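Local atomic coordinates of threonine synthase (Brucella melitensis bv. 1, PDB entry 4F4F), a protein that probably catalyses the pyridoxal-phosphate-dependent conversion of O-phospho-L-homoserine and water into L-threonine and phosphate, the last step of threonine biosynthesis. Residues E46-L51 with Y238-A243; V97-D100 with F104-E107; L244-P249 with T406-V411. All coordinates share one frame; numbering follows the deposited sequence.

Overall arrangement
The three contacts lie together on one flank of the pyridoxal-phosphate-binding part of the enzyme. Helix 236-245 is shared: its middle meets residues 46-51 in interaction 1, and its C-terminal end meets strand 409-413 in interaction 3, the two centres lying about 10 Å apart. Interaction 2 is a hairpin whose strand 103-107 lies next to strand 409-413 in the mixed sheet, and its centre is about 11 Å from that of interaction 3. Leu106 of the hairpin also packs on Ala242 of the helix. The cofactor is not touched, but the side chain of Glu107 lies about 12 Å from it, and that of Val410 about 10 Å from that of Thr414, which binds it.

Interaction 1 (E46-L51 with Y238-A243); sequences EQIRAL and YYFTAA
Ile48 and Leu51 of segment 46-51 both direct their side chains at one aromatic ring, that of Phe240 on helix 236-245. The segment opens with Glu46, whose carboxylate lies on the solvent side. Gln47 turns its OE1 back to the backbone N of Thr44, close to the start of helix 45-49.

Ile48 is the first residue to reach across. Its CG1 comes to the edge of the Phe240 ring, near the ring plane, with CG1 4.4 Å from CE2. A branched aliphatic chain suits this buried place because it can fill space beside the ring, and Ile48 also packs on Phe43. Arg49 follows, one helical turn on from Glu46, and its NH1 forms a salt bridge of 3.0 Å with Glu46 OE2. The guanidinium group also pairs through NH2 with Asp250, and this charged flank faces away from Phe240. The backbone N of Leu51 bonds to Ile48 O at 2.9 Å, and the three-residue spacing puts these two apolar residues on the same side of the chain. With CG beside the backbone N (chi1 -62°) and an extended chain beyond it, Leu51 sends CD1 obliquely to the ring, 4.3 Å from Phe240 CD2. Leu51 also packs on Ala62 of helix 56-64.

Opposite them, Phe240 is buried, lying also against Val63, Ala271 and Met274, so helices 56-64 and 263-274 share in enclosing it. The contact thus joins the N-terminal threonine synthase region to the cofactor-binding region. Only 91 Å² is buried between the segments, and the carbon atoms meet at relaxed distances. Its chemistry is wholly apolar, which implies that shape and exclusion of water, rather than directed polar bonds, hold these two segments together here.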
# COMPACT_ATOMS: atom_id res chain seq x y z
N GLU A 46 4.46 17.20 -23.06
CA GLU A 46 3.18 17.51 -23.74
C GLU A 46 2.10 16.47 -23.41
O GLU A 46 0.95 16.83 -23.30
CB GLU A 46 3.35 17.58 -25.27
CG GLU A 46 3.96 18.85 -25.75
CD GLU A 46 3.05 20.02 -25.49
OE1 GLU A 46 1.82 19.89 -25.60
OE2 GLU A 46 3.57 21.07 -25.15
N GLN A 47 2.49 15.20 -23.26
CA GLN A 47 1.54 14.16 -22.92
C GLN A 47 1.03 14.38 -21.50
O GLN A 47 -0.11 14.07 -21.22
CB GLN A 47 2.13 12.74 -23.07
CG GLN A 47 2.17 12.27 -24.50
CD GLN A 47 3.20 11.20 -24.83
OE1 GLN A 47 4.09 10.86 -24.05
NE2 GLN A 47 3.11 10.70 -26.07
N ILE A 48 1.87 14.93 -20.62
CA ILE A 48 1.41 15.26 -19.27
C ILE A 48 0.51 16.51 -19.32
O ILE A 48 -0.56 16.53 -18.70
CB ILE A 48 2.58 15.42 -18.26
CG1 ILE A 48 3.36 14.09 -18.13
CG2 ILE A 48 2.05 15.92 -16.91
CD1 ILE A 48 4.68 14.24 -17.36
N ARG A 49 0.93 17.53 -20.07
CA ARG A 49 0.05 18.70 -20.25
C ARG A 49 -1.34 18.29 -20.76
O ARG A 49 -2.35 18.85 -20.32
CB ARG A 49 0.68 19.75 -21.14
CG ARG A 49 1.85 20.49 -20.48
CD ARG A 49 2.30 21.73 -21.23
NE ARG A 49 3.64 22.08 -20.78
CZ ARG A 49 4.77 21.61 -21.33
NH1 ARG A 49 4.74 20.84 -22.43
NH2 ARG A 49 5.96 21.95 -20.82
N ALA A 50 -1.38 17.27 -21.60
CA ALA A 50 -2.65 16.78 -22.15
C ALA A 50 -3.58 16.18 -21.10
O ALA A 50 -4.76 16.06 -21.34
CB ALA A 50 -2.41 15.80 -23.32
N LEU A 51 -3.06 15.83 -19.94
CA LEU A 51 -3.87 15.30 -18.82
C LEU A 51 -4.60 16.38 -18.03
O LEU A 51 -5.48 16.06 -17.20
CB LEU A 51 -2.98 14.49 -17.88
CG LEU A 51 -2.34 13.27 -18.55
CD1 LEU A 51 -1.46 12.54 -17.58
CD2 LEU A 51 -3.38 12.37 -19.22
N TYR A 238 -1.98 8.82 -8.16
CA TYR A 238 -2.19 10.03 -7.39
C TYR A 238 -0.96 10.95 -7.36
O TYR A 238 -1.07 12.14 -7.09
CB TYR A 238 -2.77 9.77 -6.02
CG TYR A 238 -2.05 8.77 -5.19
CD1 TYR A 238 -0.83 9.06 -4.64
CD2 TYR A 238 -2.65 7.57 -4.85
CE1 TYR A 238 -0.17 8.12 -3.84
CE2 TYR A 238 -2.01 6.66 -4.05
CZ TYR A 238 -0.78 6.93 -3.56
OH TYR A 238 -0.16 5.99 -2.73
N TYR A 239 0.20 10.39 -7.69
CA TYR A 239 1.37 11.26 -7.92
C TYR A 239 1.15 12.14 -9.14
O TYR A 239 1.35 13.35 -9.07
CB TYR A 239 2.64 10.45 -8.07
CG TYR A 239 3.03 9.80 -6.80
CD1 TYR A 239 3.83 10.46 -5.88
CD2 TYR A 239 2.63 8.51 -6.51
CE1 TYR A 239 4.20 9.85 -4.70
CE2 TYR A 239 2.95 7.90 -5.31
CZ TYR A 239 3.77 8.59 -4.42
OH TYR A 239 4.15 8.00 -3.28
N PHE A 240 0.65 11.57 -10.23
CA PHE A 240 0.23 12.37 -11.37
C PHE A 240 -0.86 13.40 -11.06
O PHE A 240 -0.75 14.57 -11.43
CB PHE A 240 -0.23 11.48 -12.54
CG PHE A 240 0.93 10.90 -13.35
CD1 PHE A 240 1.59 9.75 -12.93
CD2 PHE A 240 1.32 11.48 -14.53
CE1 PHE A 240 2.62 9.20 -13.68
CE2 PHE A 240 2.37 10.95 -15.26
CZ PHE A 240 3.01 9.82 -14.85
N THR A 241 -1.94 12.97 -10.42
CA THR A 241 -3.08 13.89 -10.21
C THR A 241 -2.68 15.06 -9.28
O THR A 241 -3.02 16.22 -9.54
CB THR A 241 -4.34 13.16 -9.76
OG1 THR A 241 -4.12 12.51 -8.48
CG2 THR A 241 -4.79 12.13 -10.85
N ALA A 242 -2.00 14.76 -8.19
CA ALA A 242 -1.49 15.82 -7.31
C ALA A 242 -0.55 16.77 -8.05
O ALA A 242 -0.69 17.99 -7.95
CB ALA A 242 -0.79 15.21 -6.10
N ALA A 243 0.40 16.22 -8.81
CA ALA A 243 1.39 17.05 -9.49
C ALA A 243 0.71 17.89 -10.58
O ALA A 243 1.07 19.06 -10.79
CB ALA A 243 2.52 16.20 -10.10

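Interaction 2 (V97-D100 with F104-E107); sequences VQTD and FVLE
Val97 and Val105 form the hydrogen-bonded pair of an antiparallel beta hairpin, strands 96-100 and 103-107, at one margin of the mixed sheet. Two backbone bonds join them: Val97 N gives to Val105 O at 2.9 Å, in the carbonyl plane, and Val105 N returns a nearly straight bond (176°) to Val97 O. Near the turn, Thr99 and Asp100 both face Glu103 in a classic beta bulge, where Thr99 OG1 is hydrogen-bonded to Glu103 OE2.

Side-chain packing is led by Gln98 and Phe104, the non-hydrogen-bonded pair, which lie side by side and point the same way. Gln98 holds CG anti to its backbone N (chi1 -171°), which lays its chain along the ring. The amide and ring planes are only 23° apart, and Gln98 CG comes obliquely within 3.6 Å of Phe104 CE2. Glutamine suits this exposed place because its CB and CG run alongside the ring while its NE2 bonds to Asp100 O. Beside Val105, the methyl CG2 of Thr99 meets Val105 CG2 at 3.8 Å, the side chains crossing at about a right angle. Beta-branched residues fit such extended strands well.

The polar end of Glu107 is buried but satisfied, OE1 by His110 and OE2 by Tyr386. Its extended chain carries the carboxylate across Val97, whose CG2 stands 3.5 Å from Glu107 OE2.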
# COMPACT_ATOMS: atom_id res chain seq x y z
N VAL A 97 -5.22 19.44 0.38
CA VAL A 97 -5.58 20.49 1.32
C VAL A 97 -4.28 21.24 1.61
O VAL A 97 -3.30 20.62 2.00
CB VAL A 97 -6.19 19.89 2.61
CG1 VAL A 97 -6.40 21.01 3.67
CG2 VAL A 97 -7.50 19.19 2.29
N GLN A 98 -4.25 22.53 1.33
CA GLN A 98 -3.03 23.33 1.57
C GLN A 98 -2.81 23.53 3.05
O GLN A 98 -3.75 23.91 3.74
CB GLN A 98 -3.15 24.68 0.90
CG GLN A 98 -1.85 25.47 0.93
CD GLN A 98 -1.91 26.67 0.01
OE1 GLN A 98 -2.98 27.00 -0.55
NE2 GLN A 98 -0.77 27.33 -0.17
N THR A 99 -1.57 23.35 3.52
CA THR A 99 -1.26 23.52 4.97
C THR A 99 -0.22 24.61 5.29
O THR A 99 -0.05 24.96 6.45
CB THR A 99 -0.81 22.18 5.60
OG1 THR A 99 0.18 21.56 4.76
CG2 THR A 99 -1.98 21.22 5.76
N ASP A 100 0.46 25.12 4.27
CA ASP A 100 1.35 26.23 4.38
C ASP A 100 1.52 26.80 2.96
O ASP A 100 1.01 26.22 1.97
CB ASP A 100 2.69 25.77 4.98
CG ASP A 100 3.50 26.90 5.59
OD1 ASP A 100 3.18 28.08 5.39
OD2 ASP A 100 4.47 26.57 6.27
N PHE A 104 1.25 21.05 0.88
CA PHE A 104 -0.08 20.50 0.68
C PHE A 104 -0.14 19.09 1.22
O PHE A 104 0.86 18.34 1.09
CB PHE A 104 -0.37 20.47 -0.81
CG PHE A 104 -0.26 21.81 -1.47
CD1 PHE A 104 0.97 22.30 -1.83
CD2 PHE A 104 -1.36 22.59 -1.67
CE1 PHE A 104 1.10 23.55 -2.41
CE2 PHE A 104 -1.24 23.85 -2.24
CZ PHE A 104 -0.00 24.33 -2.61
N VAL A 105 -1.30 18.69 1.76
CA VAL A 105 -1.49 17.32 2.20
C VAL A 105 -2.39 16.64 1.15
O VAL A 105 -3.40 17.22 0.75
CB VAL A 105 -2.14 17.30 3.59
CG1 VAL A 105 -2.67 15.95 3.91
CG2 VAL A 105 -1.11 17.73 4.65
N LEU A 106 -1.95 15.47 0.66
CA LEU A 106 -2.74 14.67 -0.28
C LEU A 106 -3.51 13.65 0.56
O LEU A 106 -2.92 12.75 1.16
CB LEU A 106 -1.85 13.91 -1.27
CG LEU A 106 -2.58 13.15 -2.39
CD1 LEU A 106 -3.51 14.08 -3.16
CD2 LEU A 106 -1.54 12.58 -3.33
N GLU A 107 -4.82 13.80 0.60
CA GLU A 107 -5.66 12.97 1.47
C GLU A 107 -6.00 11.68 0.76
O GLU A 107 -6.85 11.65 -0.16
CB GLU A 107 -6.93 13.72 1.84
CG GLU A 107 -6.64 14.97 2.66
CD GLU A 107 -7.88 15.68 3.15
OE1 GLU A 107 -8.96 15.60 2.49
OE2 GLU A 107 -7.77 16.33 4.22

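Interaction 3 (L244-P249 with T406-V411); sequences LSLGAP and TAPMVV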
# COMPACT_ATOMS: atom_id res chain seq x y z
N LEU A 244 -0.32 17.35 -11.23
CA LEU A 244 -1.07 18.12 -12.22
C LEU A 244 -1.81 19.29 -11.57
O LEU A 244 -1.87 20.39 -12.14
CB LEU A 244 -2.09 17.24 -12.95
CG LEU A 244 -1.56 16.27 -13.97
CD1 LEU A 244 -2.66 15.20 -14.31
CD2 LEU A 244 -1.08 17.07 -15.21
N SER A 245 -2.32 19.11 -10.36
CA SER A 245 -3.00 20.21 -9.68
C SER A 245 -2.00 21.36 -9.46
O SER A 245 -2.37 22.51 -9.54
CB SER A 245 -3.61 19.78 -8.33
OG SER A 245 -4.67 18.84 -8.50
N LEU A 246 -0.74 21.02 -9.18
CA LEU A 246 0.29 22.00 -8.90
C LEU A 246 1.11 22.51 -10.07
O LEU A 246 2.03 23.32 -9.90
CB LEU A 246 1.21 21.49 -7.76
CG LEU A 246 0.41 21.00 -6.55
CD1 LEU A 246 1.37 20.32 -5.57
CD2 LEU A 246 -0.37 22.14 -5.93
N GLY A 247 0.75 22.08 -11.27
CA GLY A 247 1.29 22.66 -12.46
C GLY A 247 2.20 21.78 -13.28
O GLY A 247 2.81 22.25 -14.26
N ALA A 248 2.25 20.49 -12.94
CA ALA A 248 2.99 19.54 -13.78
C ALA A 248 2.60 19.68 -15.25
O ALA A 248 1.41 19.86 -15.56
CB ALA A 248 2.79 18.10 -13.29
N PRO A 249 3.57 19.57 -16.17
CA PRO A 249 4.97 19.24 -15.98
C PRO A 249 5.86 20.46 -15.94
O PRO A 249 7.06 20.32 -15.99
CB PRO A 249 5.30 18.47 -17.27
CG PRO A 249 4.51 19.15 -18.30
CD PRO A 249 3.24 19.66 -17.59
N THR A 406 12.81 24.75 -3.97
CA THR A 406 11.71 25.63 -4.20
C THR A 406 10.46 24.85 -4.62
O THR A 406 9.38 25.41 -4.67
CB THR A 406 12.10 26.66 -5.28
OG1 THR A 406 12.12 26.02 -6.56
CG2 THR A 406 13.51 27.22 -4.99
N ALA A 407 10.59 23.56 -4.91
CA ALA A 407 9.41 22.79 -5.31
C ALA A 407 8.32 22.79 -4.23
O ALA A 407 8.63 22.74 -3.05
CB ALA A 407 9.79 21.36 -5.65
N PRO A 408 7.05 22.77 -4.65
CA PRO A 408 5.98 22.51 -3.70
C PRO A 408 6.07 21.10 -3.14
O PRO A 408 6.45 20.16 -3.85
CB PRO A 408 4.73 22.60 -4.57
CG PRO A 408 5.19 22.25 -5.93
CD PRO A 408 6.54 22.84 -6.04
N MET A 409 5.75 20.99 -1.85
CA MET A 409 5.78 19.71 -1.15
C MET A 409 4.37 19.17 -0.94
O MET A 409 3.48 19.86 -0.39
CB MET A 409 6.46 19.90 0.22
CG MET A 409 6.58 18.61 1.04
SD MET A 409 7.50 17.31 0.20
CE MET A 409 9.16 17.93 0.40
N VAL A 410 4.18 17.93 -1.35
CA VAL A 410 2.97 17.21 -1.13
C VAL A 410 3.29 16.11 -0.13
O VAL A 410 4.20 15.27 -0.37
CB VAL A 410 2.48 16.61 -2.43
CG1 VAL A 410 1.25 15.75 -2.16
CG2 VAL A 410 2.19 17.72 -3.46
N VAL A 411 2.58 16.12 0.98
CA VAL A 411 2.75 15.11 2.02
C VAL A 411 1.54 14.19 1.91
O VAL A 411 0.41 14.65 1.95
CB VAL A 411 2.75 15.74 3.43
CG1 VAL A 411 2.97 14.69 4.50
CG2 VAL A 411 3.80 16.85 3.55
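With its CG opposite the carbonyl carbon (chi1 -50°) and its chain extended through CD1, Leu246 pushes one methyl group toward strand 409-413. Val410 answers with CG2, which stands beside its own backbone N because CG1 takes the place opposite that N (chi1 176°). The methyls meet at 3.4 Å, Leu246 CD1 to Val410 CG2, tighter than usual for carbon atoms. The same CD1 lies 4.2 Å from CB of Pro408, whose ring slides past the leucine in the opposite direction. Leucine suits this place because a single long branch can reach both Val410 of the strand and Pro408 just before it, while valine and proline offer compact apolar surfaces.

Just beyond, Gly247 ends the helix in a Schellman motif, with a positive phi (112°) that glycine, lacking a CB, adopts easily. Ala248 and Pro249 follow, joined by a cis peptide bond.

The contact thus packs the C-terminal end of helix 236-245 on the sheet. Strand 409-413 runs between strands 103-107 and 253-258, and Leu96 of strand 96-100 touches both Leu246 and Val410, while Pro249 rests on helix 45-49.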